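Local coordinates for uncharacterized protein (Staphylococcus aureus subsp. aureus Mu50, PDB 4QPV) that is of unknown function but belongs to the staphylococcal DUF1672 family, whose fold repeats a unit of one kinked helix and three beta strands, at residues E130-K135 / E197-F202; K151-G156 / S227-F232; K252-D257 / G285-E290; N259-I264 / V281-V286. All coordinates share one frame; numbering follows the deposited sequence.

Contact 1 of 4, residues E130-K135 / E197-F202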
loop_
_atom_site.group_PDB
_atom_site.type_symbol
_atom_site.label_atom_id
_atom_site.label_comp_id
_atom_site.label_asym_id
_atom_site.label_seq_id
_atom_site.Cartn_x
_atom_site.Cartn_y
_atom_site.Cartn_z
ATOM N N GLU A 130 7.603 5.435 -6.897
ATOM C CA GLU A 130 7.169 6.794 -6.583
ATOM C C GLU A 130 7.638 7.177 -5.190
ATOM O O GLU A 130 8.095 8.303 -4.994
ATOM C CB GLU A 130 5.646 6.963 -6.720
ATOM C CG GLU A 130 5.141 6.939 -8.160
ATOM C CD GLU A 130 5.605 8.029 -9.119
ATOM O OE1 GLU A 130 6.330 8.958 -8.694
ATOM O OE2 GLU A 130 5.196 7.972 -10.301
ATOM N N TYR A 131 7.605 6.208 -4.243
ATOM C CA TYR A 131 8.119 6.447 -2.897
ATOM C C TYR A 131 9.594 6.810 -2.964
ATOM O O TYR A 131 9.982 7.841 -2.420
ATOM C CB TYR A 131 7.907 5.235 -1.986
ATOM C CG TYR A 131 8.653 5.381 -0.673
ATOM C CD1 TYR A 131 8.240 6.305 0.289
ATOM C CD2 TYR A 131 9.826 4.664 -0.432
ATOM C CE1 TYR A 131 8.941 6.465 1.488
ATOM C CE2 TYR A 131 10.530 4.813 0.764
ATOM C CZ TYR A 131 10.078 5.709 1.722
ATOM O OH TYR A 131 10.767 5.841 2.899
ATOM N N ARG A 132 10.408 5.974 -3.626
ATOM C CA ARG A 132 11.840 6.244 -3.763
ATOM C C ARG A 132 12.095 7.609 -4.413
ATOM O O ARG A 132 12.902 8.380 -3.892
ATOM C CB ARG A 132 12.528 5.135 -4.565
ATOM C CG ARG A 132 14.019 5.388 -4.721
ATOM C CD ARG A 132 14.679 4.290 -5.508
ATOM N NE ARG A 132 16.093 4.596 -5.688
ATOM C CZ ARG A 132 16.933 3.873 -6.421
ATOM N NH1 ARG A 132 16.509 2.779 -7.045
ATOM N NH2 ARG A 132 18.200 4.241 -6.544
ATOM N N ALA A 133 11.372 7.937 -5.503
ATOM C CA ALA A 133 11.559 9.215 -6.220
ATOM C C ALA A 133 11.249 10.454 -5.342
ATOM O O ALA A 133 11.758 11.535 -5.634
ATOM C CB ALA A 133 10.704 9.248 -7.475
ATOM N N HIS A 134 10.438 10.290 -4.278
ATOM C CA HIS A 134 10.054 11.380 -3.357
ATOM C C HIS A 134 10.281 10.975 -1.896
ATOM O O HIS A 134 9.557 11.446 -1.021
ATOM C CB HIS A 134 8.564 11.731 -3.550
ATOM C CG HIS A 134 8.221 12.138 -4.944
ATOM N ND1 HIS A 134 8.341 13.451 -5.360
ATOM C CD2 HIS A 134 7.790 11.385 -5.984
ATOM C CE1 HIS A 134 7.992 13.457 -6.635
ATOM N NE2 HIS A 134 7.650 12.235 -7.054
ATOM N N LYS A 135 11.304 10.125 -1.636
ATOM C CA LYS A 135 11.575 9.535 -0.317
ATOM C C LYS A 135 11.710 10.564 0.808
ATOM O O LYS A 135 10.999 10.449 1.803
ATOM C CB LYS A 135 12.827 8.632 -0.365
ATOM C CG LYS A 135 13.031 7.829 0.913
ATOM C CD LYS A 135 14.277 6.939 0.865
ATOM C CE LYS A 135 14.226 5.846 1.900
ATOM N NZ LYS A 135 14.016 6.372 3.271
ATOM N N GLU A 197 20.095 1.908 -10.469
ATOM C CA GLU A 197 20.686 3.234 -10.665
ATOM C C GLU A 197 20.874 3.955 -9.348
ATOM O O GLU A 197 20.206 3.621 -8.370
ATOM C CB GLU A 197 19.798 4.101 -11.585
ATOM C CG GLU A 197 19.765 3.642 -13.035
ATOM C CD GLU A 197 21.107 3.646 -13.736
ATOM O OE1 GLU A 197 21.839 4.656 -13.623
ATOM O OE2 GLU A 197 21.441 2.619 -14.369
ATOM N N ASP A 198 21.751 4.978 -9.330
ATOM C CA ASP A 198 21.933 5.822 -8.147
ATOM C C ASP A 198 20.690 6.707 -8.028
ATOM O O ASP A 198 19.931 6.797 -8.993
ATOM C CB ASP A 198 23.242 6.640 -8.211
ATOM C CG ASP A 198 23.412 7.517 -9.437
ATOM O OD1 ASP A 198 22.639 8.481 -9.589
ATOM O OD2 ASP A 198 24.360 7.278 -10.208
ATOM N N ASP A 199 20.471 7.345 -6.870
ATOM C CA ASP A 199 19.268 8.142 -6.633
ATOM C C ASP A 199 19.054 9.271 -7.637
ATOM O O ASP A 199 17.914 9.452 -8.081
ATOM C CB ASP A 199 19.231 8.703 -5.209
ATOM C CG ASP A 199 18.646 7.738 -4.189
ATOM O OD1 ASP A 199 17.987 6.751 -4.603
ATOM O OD2 ASP A 199 18.821 7.980 -2.986
ATOM N N LYS A 200 20.122 10.011 -8.007
ATOM C CA LYS A 200 20.011 11.106 -8.977
ATOM C C LYS A 200 19.570 10.558 -10.336
ATOM O O LYS A 200 18.605 11.081 -10.903
ATOM C CB LYS A 200 21.322 11.909 -9.084
ATOM C CG LYS A 200 21.422 12.964 -7.991
ATOM C CD LYS A 200 22.561 13.954 -8.211
ATOM C CE LYS A 200 22.567 15.017 -7.138
ATOM N NZ LYS A 200 23.783 15.865 -7.203
ATOM N N SER A 201 20.243 9.481 -10.818
ATOM C CA SER A 201 19.922 8.818 -12.085
ATOM C C SER A 201 18.515 8.212 -12.030
ATOM O O SER A 201 17.805 8.227 -13.033
ATOM C CB SER A 201 20.955 7.740 -12.405
ATOM O OG SER A 201 20.601 6.985 -13.553
ATOM N N PHE A 202 18.113 7.687 -10.852
ATOM C CA PHE A 202 16.788 7.089 -10.663
ATOM C C PHE A 202 15.703 8.137 -10.851
ATOM O O PHE A 202 14.738 7.896 -11.576
ATOM C CB PHE A 202 16.651 6.433 -9.278
ATOM C CG PHE A 202 15.278 5.839 -9.030
ATOM C CD1 PHE A 202 14.968 4.555 -9.464
ATOM C CD2 PHE A 202 14.283 6.583 -8.398
ATOM C CE1 PHE A 202 13.696 4.015 -9.249
ATOM C CE2 PHE A 202 13.005 6.053 -8.204
ATOM C CZ PHE A 202 12.725 4.761 -8.608
#

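Contact 2 of 4, residues K151-G156 / S227-F232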
loop_
_atom_site.group_PDB
_atom_site.type_symbol
_atom_site.label_atom_id
_atom_site.label_comp_id
_atom_site.label_asym_id
_atom_site.label_seq_id
_atom_site.Cartn_x
_atom_site.Cartn_y
_atom_site.Cartn_z
ATOM N N LYS A 151 -2.460 16.269 19.144
ATOM C CA LYS A 151 -3.198 17.511 18.940
ATOM C C LYS A 151 -4.520 17.263 18.183
ATOM O O LYS A 151 -5.540 17.808 18.593
ATOM C CB LYS A 151 -2.342 18.540 18.176
ATOM C CG LYS A 151 -3.009 19.921 18.099
ATOM C CD LYS A 151 -2.263 20.910 17.232
ATOM C CE LYS A 151 -2.931 22.269 17.302
ATOM N NZ LYS A 151 -2.387 23.200 16.274
ATOM N N TYR A 152 -4.487 16.485 17.088
ATOM C CA TYR A 152 -5.677 16.255 16.256
ATOM C C TYR A 152 -6.375 14.927 16.540
ATOM O O TYR A 152 -7.299 14.540 15.811
ATOM C CB TYR A 152 -5.349 16.423 14.773
ATOM C CG TYR A 152 -4.982 17.861 14.463
ATOM C CD1 TYR A 152 -5.937 18.878 14.528
ATOM C CD2 TYR A 152 -3.667 18.217 14.165
ATOM C CE1 TYR A 152 -5.598 20.207 14.276
ATOM C CE2 TYR A 152 -3.311 19.548 13.932
ATOM C CZ TYR A 152 -4.281 20.538 13.979
ATOM O OH TYR A 152 -3.928 21.841 13.732
ATOM N N LYS A 153 -6.005 14.298 17.672
ATOM C CA LYS A 153 -6.674 13.146 18.252
ATOM C C LYS A 153 -6.898 12.004 17.248
ATOM O O LYS A 153 -8.044 11.663 16.926
ATOM C CB LYS A 153 -8.023 13.592 18.860
ATOM C CG LYS A 153 -7.874 14.636 19.973
ATOM C CD LYS A 153 -9.219 15.111 20.464
ATOM C CE LYS A 153 -9.123 16.107 21.617
ATOM N NZ LYS A 153 -8.528 17.398 21.195
ATOM N N TYR A 154 -5.812 11.425 16.752
ATOM C CA TYR A 154 -5.918 10.303 15.825
ATOM C C TYR A 154 -4.756 9.318 16.045
ATOM O O TYR A 154 -3.782 9.606 16.743
ATOM C CB TYR A 154 -5.957 10.789 14.329
ATOM C CG TYR A 154 -4.698 11.505 13.863
ATOM C CD1 TYR A 154 -3.552 10.790 13.493
ATOM C CD2 TYR A 154 -4.666 12.891 13.747
ATOM C CE1 TYR A 154 -2.383 11.445 13.101
ATOM C CE2 TYR A 154 -3.492 13.559 13.389
ATOM C CZ TYR A 154 -2.362 12.833 13.040
ATOM O OH TYR A 154 -1.224 13.516 12.686
ATOM N N THR A 155 -4.876 8.164 15.417
ATOM C CA THR A 155 -3.840 7.139 15.271
ATOM C C THR A 155 -3.925 6.679 13.837
ATOM O O THR A 155 -4.919 6.946 13.152
ATOM C CB THR A 155 -4.045 5.940 16.256
ATOM O OG1 THR A 155 -5.184 5.190 15.836
ATOM C CG2 THR A 155 -4.182 6.356 17.721
ATOM N N GLY A 156 -2.948 5.915 13.400
ATOM C CA GLY A 156 -3.051 5.278 12.100
ATOM C C GLY A 156 -3.366 3.814 12.350
ATOM O O GLY A 156 -3.749 3.430 13.459
ATOM N N SER A 227 -9.892 8.468 14.338
ATOM C CA SER A 227 -10.115 9.356 15.470
ATOM C C SER A 227 -10.005 8.595 16.806
ATOM O O SER A 227 -10.399 7.430 16.881
ATOM C CB SER A 227 -11.493 9.996 15.371
ATOM O OG SER A 227 -11.731 10.838 16.484
ATOM N N THR A 228 -9.507 9.253 17.853
ATOM C CA THR A 228 -9.467 8.655 19.194
ATOM C C THR A 228 -10.700 9.107 19.996
ATOM O O THR A 228 -10.850 8.712 21.153
ATOM C CB THR A 228 -8.158 8.979 19.948
ATOM O OG1 THR A 228 -8.048 10.387 20.100
ATOM C CG2 THR A 228 -6.912 8.415 19.259
ATOM N N LYS A 229 -11.580 9.930 19.393
ATOM C CA LYS A 229 -12.829 10.389 20.036
ATOM C C LYS A 229 -13.804 9.238 20.197
ATOM O O LYS A 229 -14.036 8.509 19.238
ATOM C CB LYS A 229 -13.540 11.485 19.216
ATOM C CG LYS A 229 -12.745 12.761 18.996
ATOM C CD LYS A 229 -13.545 13.702 18.110
ATOM C CE LYS A 229 -12.860 15.029 17.912
ATOM N NZ LYS A 229 -13.727 15.968 17.148
ATOM N N ASP A 230 -14.446 9.128 21.369
ATOM C CA ASP A 230 -15.472 8.099 21.572
ATOM C C ASP A 230 -16.723 8.448 20.751
ATOM O O ASP A 230 -17.447 7.557 20.325
ATOM C CB ASP A 230 -15.836 7.972 23.067
ATOM C CG ASP A 230 -14.665 7.789 24.020
ATOM O OD1 ASP A 230 -13.776 6.950 23.724
ATOM O OD2 ASP A 230 -14.647 8.464 25.075
ATOM N N ASN A 231 -16.922 9.747 20.474
ATOM C CA ASN A 231 -18.105 10.277 19.798
ATOM C C ASN A 231 -17.785 10.943 18.444
ATOM O O ASN A 231 -18.412 11.948 18.103
ATOM C CB ASN A 231 -18.764 11.307 20.740
ATOM C CG ASN A 231 -17.881 12.509 21.069
ATOM O OD1 ASN A 231 -16.656 12.516 20.853
ATOM N ND2 ASN A 231 -18.486 13.566 21.571
ATOM N N PHE A 232 -16.837 10.394 17.672
ATOM C CA PHE A 232 -16.495 10.955 16.371
ATOM C C PHE A 232 -17.709 11.092 15.458
ATOM O O PHE A 232 -18.484 10.154 15.322
ATOM C CB PHE A 232 -15.439 10.073 15.650
ATOM C CG PHE A 232 -15.202 10.419 14.194
ATOM C CD1 PHE A 232 -14.247 11.366 13.832
ATOM C CD2 PHE A 232 -15.947 9.812 13.184
ATOM C CE1 PHE A 232 -14.017 11.672 12.492
ATOM C CE2 PHE A 232 -15.728 10.133 11.841
ATOM C CZ PHE A 232 -14.773 11.070 11.505
HETATM O O HOH W 1 -10.291 12.959 16.027
HETATM O O HOH W 2 -7.630 5.650 17.041
#

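Contact 3 of 4, residues K252-D257 / G285-E290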
loop_
_atom_site.group_PDB
_atom_site.type_symbol
_atom_site.label_atom_id
_atom_site.label_comp_id
_atom_site.label_asym_id
_atom_site.label_seq_id
_atom_site.Cartn_x
_atom_site.Cartn_y
_atom_site.Cartn_z
ATOM N N LYS A 252 7.117 23.349 4.780
ATOM C CA LYS A 252 7.856 23.450 3.523
ATOM C C LYS A 252 8.432 22.118 3.040
ATOM O O LYS A 252 8.503 21.900 1.832
ATOM C CB LYS A 252 8.993 24.479 3.642
ATOM C CG LYS A 252 8.492 25.902 3.864
ATOM C CD LYS A 252 9.630 26.925 3.855
ATOM C CE LYS A 252 9.443 28.033 4.871
ATOM N NZ LYS A 252 8.333 28.956 4.515
ATOM N N ASN A 253 8.834 21.240 3.963
ATOM C CA ASN A 253 9.571 20.018 3.642
ATOM C C ASN A 253 8.701 18.795 3.273
ATOM O O ASN A 253 9.258 17.724 3.017
ATOM C CB ASN A 253 10.496 19.675 4.822
ATOM C CG ASN A 253 9.788 19.317 6.117
ATOM O OD1 ASN A 253 8.625 19.673 6.360
ATOM N ND2 ASN A 253 10.503 18.642 7.005
ATOM N N ILE A 254 7.370 18.947 3.201
ATOM C CA ILE A 254 6.499 17.819 2.863
ATOM C C ILE A 254 6.151 17.836 1.334
ATOM O O ILE A 254 6.544 18.789 0.641
ATOM C CB ILE A 254 5.254 17.741 3.788
ATOM C CG1 ILE A 254 4.293 18.938 3.606
ATOM C CG2 ILE A 254 5.665 17.528 5.260
ATOM C CD1 ILE A 254 2.797 18.605 4.128
ATOM N N PRO A 255 5.441 16.801 0.791
ATOM C CA PRO A 255 5.226 16.742 -0.666
ATOM C C PRO A 255 4.205 17.727 -1.260
ATOM O O PRO A 255 3.115 17.337 -1.688
ATOM C CB PRO A 255 4.802 15.285 -0.904
ATOM C CG PRO A 255 5.217 14.543 0.342
ATOM C CD PRO A 255 4.989 15.547 1.424
ATOM N N HIS A 256 4.633 18.991 -1.420
ATOM C CA HIS A 256 3.859 20.024 -2.117
ATOM C C HIS A 256 3.634 19.647 -3.588
ATOM O O HIS A 256 2.586 19.972 -4.136
ATOM C CB HIS A 256 4.579 21.376 -2.040
ATOM C CG HIS A 256 4.463 22.016 -0.695
ATOM N ND1 HIS A 256 3.672 23.135 -0.493
ATOM C CD2 HIS A 256 5.036 21.667 0.479
ATOM C CE1 HIS A 256 3.789 23.427 0.791
ATOM N NE2 HIS A 256 4.603 22.571 1.414
ATOM N N ASP A 257 4.611 18.950 -4.215
ATOM C CA ASP A 257 4.549 18.545 -5.624
ATOM C C ASP A 257 3.693 17.271 -5.859
ATOM O O ASP A 257 3.551 16.853 -7.009
ATOM C CB ASP A 257 5.973 18.346 -6.200
ATOM C CG ASP A 257 6.834 17.311 -5.482
ATOM O OD1 ASP A 257 6.331 16.664 -4.526
ATOM O OD2 ASP A 257 8.011 17.154 -5.868
ATOM N N GLY A 285 -8.758 18.311 1.263
ATOM C CA GLY A 285 -7.615 18.437 0.365
ATOM C C GLY A 285 -6.483 19.206 1.027
ATOM O O GLY A 285 -6.732 20.140 1.801
ATOM N N VAL A 286 -5.231 18.773 0.788
ATOM C CA VAL A 286 -4.058 19.474 1.306
ATOM C C VAL A 286 -3.362 20.120 0.085
ATOM O O VAL A 286 -3.276 21.349 0.001
ATOM C CB VAL A 286 -3.107 18.592 2.160
ATOM C CG1 VAL A 286 -1.897 19.401 2.638
ATOM C CG2 VAL A 286 -3.849 17.962 3.348
ATOM N N PHE A 287 -2.908 19.279 -0.868
ATOM C CA PHE A 287 -2.283 19.724 -2.117
ATOM C C PHE A 287 -2.983 19.064 -3.283
ATOM O O PHE A 287 -3.234 17.868 -3.234
ATOM C CB PHE A 287 -0.771 19.389 -2.155
ATOM C CG PHE A 287 0.015 19.895 -0.977
ATOM C CD1 PHE A 287 0.041 21.255 -0.666
ATOM C CD2 PHE A 287 0.745 19.017 -0.185
ATOM C CE1 PHE A 287 0.765 21.719 0.429
ATOM C CE2 PHE A 287 1.468 19.486 0.911
ATOM C CZ PHE A 287 1.473 20.834 1.208
ATOM N N ASN A 288 -3.295 19.826 -4.332
ATOM C CA ASN A 288 -3.955 19.240 -5.499
ATOM C C ASN A 288 -3.436 19.877 -6.778
ATOM O O ASN A 288 -3.291 21.098 -6.849
ATOM C CB ASN A 288 -5.479 19.348 -5.408
ATOM C CG ASN A 288 -6.171 18.375 -6.327
ATOM O OD1 ASN A 288 -6.556 18.718 -7.444
ATOM N ND2 ASN A 288 -6.297 17.125 -5.900
ATOM N N HIS A 289 -3.154 19.039 -7.786
ATOM C CA HIS A 289 -2.577 19.491 -9.051
ATOM C C HIS A 289 -3.465 19.174 -10.268
ATOM O O HIS A 289 -3.019 19.381 -11.397
ATOM C CB HIS A 289 -1.183 18.843 -9.222
ATOM C CG HIS A 289 -0.246 19.161 -8.097
ATOM N ND1 HIS A 289 0.504 20.329 -8.087
ATOM C CD2 HIS A 289 0.001 18.473 -6.957
ATOM C CE1 HIS A 289 1.193 20.301 -6.958
ATOM N NE2 HIS A 289 0.922 19.201 -6.245
ATOM N N GLU A 290 -4.715 18.701 -10.045
ATOM C CA GLU A 290 -5.668 18.329 -11.104
ATOM C C GLU A 290 -6.112 19.531 -11.950
ATOM O O GLU A 290 -6.202 20.651 -11.455
ATOM C CB GLU A 290 -6.902 17.633 -10.515
ATOM C CG GLU A 290 -6.633 16.232 -9.986
ATOM C CD GLU A 290 -7.742 15.619 -9.148
ATOM O OE1 GLU A 290 -8.926 15.728 -9.541
ATOM O OE2 GLU A 290 -7.420 14.996 -8.113
#

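Contact 4 of 4, residues N259-I264 / V281-V286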
loop_
_atom_site.group_PDB
_atom_site.type_symbol
_atom_site.label_atom_id
_atom_site.label_comp_id
_atom_site.label_asym_id
_atom_site.label_seq_id
_atom_site.Cartn_x
_atom_site.Cartn_y
_atom_site.Cartn_z
ATOM N N ASN A 259 -0.155 15.010 -5.014
ATOM C CA ASN A 259 -1.555 15.219 -4.616
ATOM C C ASN A 259 -1.655 14.646 -3.211
ATOM O O ASN A 259 -1.252 13.498 -3.000
ATOM C CB ASN A 259 -2.528 14.567 -5.583
ATOM C CG ASN A 259 -2.499 15.204 -6.938
ATOM O OD1 ASN A 259 -2.639 16.418 -7.061
ATOM N ND2 ASN A 259 -2.251 14.410 -7.974
ATOM N N VAL A 260 -2.020 15.482 -2.225
ATOM C CA VAL A 260 -2.071 15.037 -0.830
ATOM C C VAL A 260 -3.462 15.345 -0.279
ATOM O O VAL A 260 -3.931 16.473 -0.372
ATOM C CB VAL A 260 -0.928 15.635 0.046
ATOM C CG1 VAL A 260 -1.033 15.163 1.507
ATOM C CG2 VAL A 260 0.454 15.278 -0.528
ATOM N N SER A 261 -4.091 14.331 0.321
ATOM C CA SER A 261 -5.452 14.414 0.854
ATOM C C SER A 261 -5.511 13.850 2.275
ATOM O O SER A 261 -4.989 12.765 2.559
ATOM C CB SER A 261 -6.396 13.643 -0.078
ATOM O OG SER A 261 -7.722 13.537 0.409
ATOM N N LEU A 262 -6.193 14.575 3.151
ATOM C CA LEU A 262 -6.365 14.182 4.531
ATOM C C LEU A 262 -7.705 13.466 4.694
ATOM O O LEU A 262 -8.747 14.016 4.329
ATOM C CB LEU A 262 -6.324 15.498 5.343
ATOM C CG LEU A 262 -5.953 15.522 6.808
ATOM C CD1 LEU A 262 -4.584 14.846 7.089
ATOM C CD2 LEU A 262 -5.942 16.963 7.309
ATOM N N GLN A 263 -7.678 12.221 5.205
ATOM C CA GLN A 263 -8.873 11.454 5.537
ATOM C C GLN A 263 -8.789 11.002 6.977
ATOM O O GLN A 263 -7.722 10.588 7.440
ATOM C CB GLN A 263 -9.117 10.237 4.631
ATOM C CG GLN A 263 -9.536 10.588 3.197
ATOM C CD GLN A 263 -9.988 9.361 2.418
ATOM O OE1 GLN A 263 -9.850 8.224 2.849
ATOM N NE2 GLN A 263 -10.512 9.560 1.233
ATOM N N ILE A 264 -9.931 11.071 7.677
ATOM C CA ILE A 264 -10.092 10.621 9.056
ATOM C C ILE A 264 -11.456 9.936 9.181
ATOM O O ILE A 264 -12.424 10.347 8.542
ATOM C CB ILE A 264 -9.890 11.745 10.127
ATOM C CG1 ILE A 264 -9.669 11.113 11.549
ATOM C CG2 ILE A 264 -11.058 12.771 10.099
ATOM C CD1 ILE A 264 -9.127 12.032 12.678
ATOM N N VAL A 281 -15.794 8.639 6.025
ATOM C CA VAL A 281 -14.659 9.526 6.316
ATOM C C VAL A 281 -14.961 10.973 6.062
ATOM O O VAL A 281 -15.839 11.306 5.271
ATOM C CB VAL A 281 -13.395 9.125 5.455
ATOM C CG1 VAL A 281 -12.884 7.725 5.798
ATOM C CG2 VAL A 281 -13.663 9.256 3.954
ATOM N N ILE A 282 -14.157 11.821 6.685
ATOM C CA ILE A 282 -14.004 13.234 6.401
ATOM C C ILE A 282 -12.863 13.288 5.413
ATOM O O ILE A 282 -11.842 12.630 5.659
ATOM C CB ILE A 282 -13.662 14.075 7.665
ATOM C CG1 ILE A 282 -14.823 14.173 8.632
ATOM C CG2 ILE A 282 -13.129 15.475 7.273
ATOM C CD1 ILE A 282 -14.383 14.678 9.989
ATOM N N GLU A 283 -12.986 14.073 4.336
ATOM C CA GLU A 283 -11.880 14.242 3.396
ATOM C C GLU A 283 -11.602 15.729 3.230
ATOM O O GLU A 283 -12.532 16.496 2.971
ATOM C CB GLU A 283 -12.174 13.573 2.057
ATOM C CG GLU A 283 -10.953 13.427 1.166
ATOM C CD GLU A 283 -11.198 12.667 -0.127
ATOM O OE1 GLU A 283 -12.062 11.759 -0.142
ATOM O OE2 GLU A 283 -10.510 12.979 -1.126
ATOM N N VAL A 284 -10.346 16.143 3.450
ATOM C CA VAL A 284 -9.929 17.542 3.262
ATOM C C VAL A 284 -8.694 17.556 2.364
ATOM O O VAL A 284 -7.698 16.901 2.680
ATOM C CB VAL A 284 -9.685 18.320 4.586
ATOM C CG1 VAL A 284 -9.183 19.726 4.303
ATOM C CG2 VAL A 284 -10.942 18.370 5.456
ATOM N N GLY A 285 -8.758 18.311 1.263
ATOM C CA GLY A 285 -7.615 18.437 0.365
ATOM C C GLY A 285 -6.483 19.206 1.027
ATOM O O GLY A 285 -6.732 20.140 1.801
ATOM N N VAL A 286 -5.231 18.773 0.788
ATOM C CA VAL A 286 -4.058 19.474 1.306
ATOM C C VAL A 286 -3.362 20.120 0.085
ATOM O O VAL A 286 -3.276 21.349 0.001
ATOM C CB VAL A 286 -3.107 18.592 2.160
ATOM C CG1 VAL A 286 -1.897 19.401 2.638
ATOM C CG2 VAL A 286 -3.849 17.962 3.348
#

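Contact 1 of 4, residues E130-K135 / E197-F202
Arg132, near the end of helix 116-133, lays the outer part of its side chain, from CD to the guanidinium, across the ring of Phe202 in the first turn of helix 199-212. The chain is extended, with CG anti to the backbone N (chi1 -180°), and its CD carbon sits over the middle of the phenyl face, 3.5 Å from the Phe202 centroid. Beyond CD the guanidinium stays flat on the same ring, the two planes only 12° apart. This cation-pi contact is off-centre, since CZ is displaced toward the CB side of the ring and Arg132 NH1 lies 3.4 Å from Phe202 CD1. At the rim away from CB, Ala133 N lies at the edge of the Phe202 ring, and Ala133 CB is 4.0 Å from Phe202 CE2. This is the close-packed part of the contact.

Toward the outside the bonding turns polar. In a side-on salt bridge a single carboxylate oxygen, Asp199 OD1, takes both Arg132 NE at 3.1 Å and Arg132 NH2 at 3.2 Å. Arg132 NH2 also donates to Glu197 O at 2.8 Å. These bonds lie near the guanidinium plane and fix its rotation on the phenyl face; with NH1 reaching Ile195 O, all three nitrogens are used. The Glu197 side chain ends pointing away; the exposed Asp198 caps its own helix, Asp198 OD1 accepting from Ser201 N at 2.9 Å. The contact thus joins the C-terminal end of one helix to the N-terminal end of another through an arginine-phenylalanine stack, beside an Asp N-cap.

Contact 2 of 4, residues K151-G156 / S227-F232
Lys153 O is the polar centre of the meeting between 151-156 and 227-232. Lys153 O accepts from Thr228 N at 3.0 Å, the amide standing well above the carbonyl plane, and it draws in Ser227 CA by a CA-H...O contact of 3.4 Å. Water 1 probably donates to Lys153 O and also bonds Ser227 OG at 2.6 Å, tying the serine hydroxyl to the lysine carbonyl. One residue on, Tyr154 and Ser227 form an antiparallel non-hydrogen-bonded pair, their CA atoms 4.3 Å apart. Next to it two methyls touch, Thr155 CG2 and Thr228 CG2, at 3.7 Å; each is anti to its own carbonyl carbon, and the two side chains cross obliquely. The Lys153 aliphatic chain contributes its CB, 3.4 Å from Thr228 OG1. A second water bonds Thr155 OG1 and, weakly, Ser227 O.

The next shell sets these groups in place. Ser227 OG, anti to its backbone N (chi1 179°), accepts from Lys229 N at 3.1 Å; this ST turn bends the chain as it leaves the strand and is followed by a type I turn from Lys229 to Phe232. Lys229 is anchored by a salt bridge to Glu240, and Tyr154 OH is bonded to Leu145 O.

The pairing is the end of a strand ladder: Thr155 bonds the backbone of Phe226 on strand 220-227, and Ser227 bonds that of Ser265. Tyr154 and Ser227 rest on Ile264 of strand 259-265, while helix 234-249 takes up Tyr152 and the side chains of Lys229 and Phe232.

Contact 3 of 4, residues K252-D257 / G285-E290
Phe287 and His256 pair their rings just past a classic beta bulge, in which Val286 and Phe287 both face Val260 as the chain turns its corner after strand 282-285. The phenyl group of Phe287 enters the loop 252-257, its CG anti to the carbonyl carbon (chi1 -54°). One face of the ring lies against His256: the CA of that residue stands 3.8 Å from the Phe287 centroid, over the face, while Phe287 CZ stands over the middle of the imidazole face and His256 ND1 is 3.4 Å from Phe287 CE1. With centroids 4.2 Å apart and planes at 35°, the two rings meet obliquely. Val286 CG1 packs on the opposite phenyl face, so the ring is held between its own neighbour and the loop. At its edge, Ile254 CD1 touches Phe287 CE2 at 3.6 Å, the two side chains crossing at about a right angle.

The loop presents these groups through an inverse gamma turn centred on Pro255, closed by His256 N donating to Ile254 O at 2.8 Å. His256 keeps its imidazole placed by giving NE2 to Lys251 O, while Pro255 and Ile254 lean on helix 135-147.

His289 is the third main participant. Its backbone N is held by Asn259 OD1, and its ring approaches the loop edge-on; NE2 also reaches Leu258 O weakly. The principal bond runs from His289 NE2 to His256 O at 2.8 Å, the oxygen lying in the imidazole plane but the N-H...O angle bent to 131°.

Contact 4 of 4, residues N259-I264 / V281-V286
Leu262 O receives Val284 N at 2.8 Å, and Leu262 N returns a bond of equal length to Val284 O, closing one hydrogen-bonded pair of an antiparallel ladder. The same Leu262 O is also approached by Glu283 CA, at 3.3 Å, as a CA-H...O contact. Ile264 and Ile282 form the second hydrogen-bonded pair, and Val286 N adds a bond to Val260 O where the second strand turns its corner. The N-to-C directions of strands 259-264 and 282-285 are 155° apart, roughly antiparallel.

Glu283, Ser261 and Gln263 share one face. The Glu283 chain, extended beyond a CG anti to the backbone N (chi1 -166°), lies beside Gln263 and points the same way; Glu283 OE1 accepts a weak bond from Gln263 NE2 at 3.0 Å. The other carboxylate oxygen, Glu283 OE2, takes a weak bond from Ser261 OG at 3.2 Å. Gln263 CD also touches Val281 CG2.

The reverse face is apolar. Ile264 CG2 meets Ile282 CB at 3.8 Å with the two chains side by side, and Leu262 CB lies 4.0 Å from Val286 CG2. Helix 234-249 covers this face, through Phe244 on Leu262 and Met241 on Ile264. The chemistry therefore implies an amphipathic strand pair: backbone bonds hold the ladder, aliphatic groups seat it against the helix, and weak bonds link the polar groups opposite.

Overall arrangement
Contacts 2, 3 and 4 follow one mixed sheet and its margins, whereas contact 1 joins two helix ends off the sheet and meets only contact 3 of the others. Contact 4 is central: it shares Gly285 and Val286 with contact 3, their centres about 11 Å apart, and the Phe287 O to Val260 N bond of 2.9 Å carries the pairing past the corner. At the other end of the ladder Tyr154 CB of contact 2 packs on Ile264 CD1 of contact 4 at 3.8 Å. Contact 1 touches contact 3 through His134 ND1 and Asp257 OD2, 3.8 Å apart, but its centre lies about 34 Å from that of contact 2. With the function unknown, no active site can be assigned to any of them.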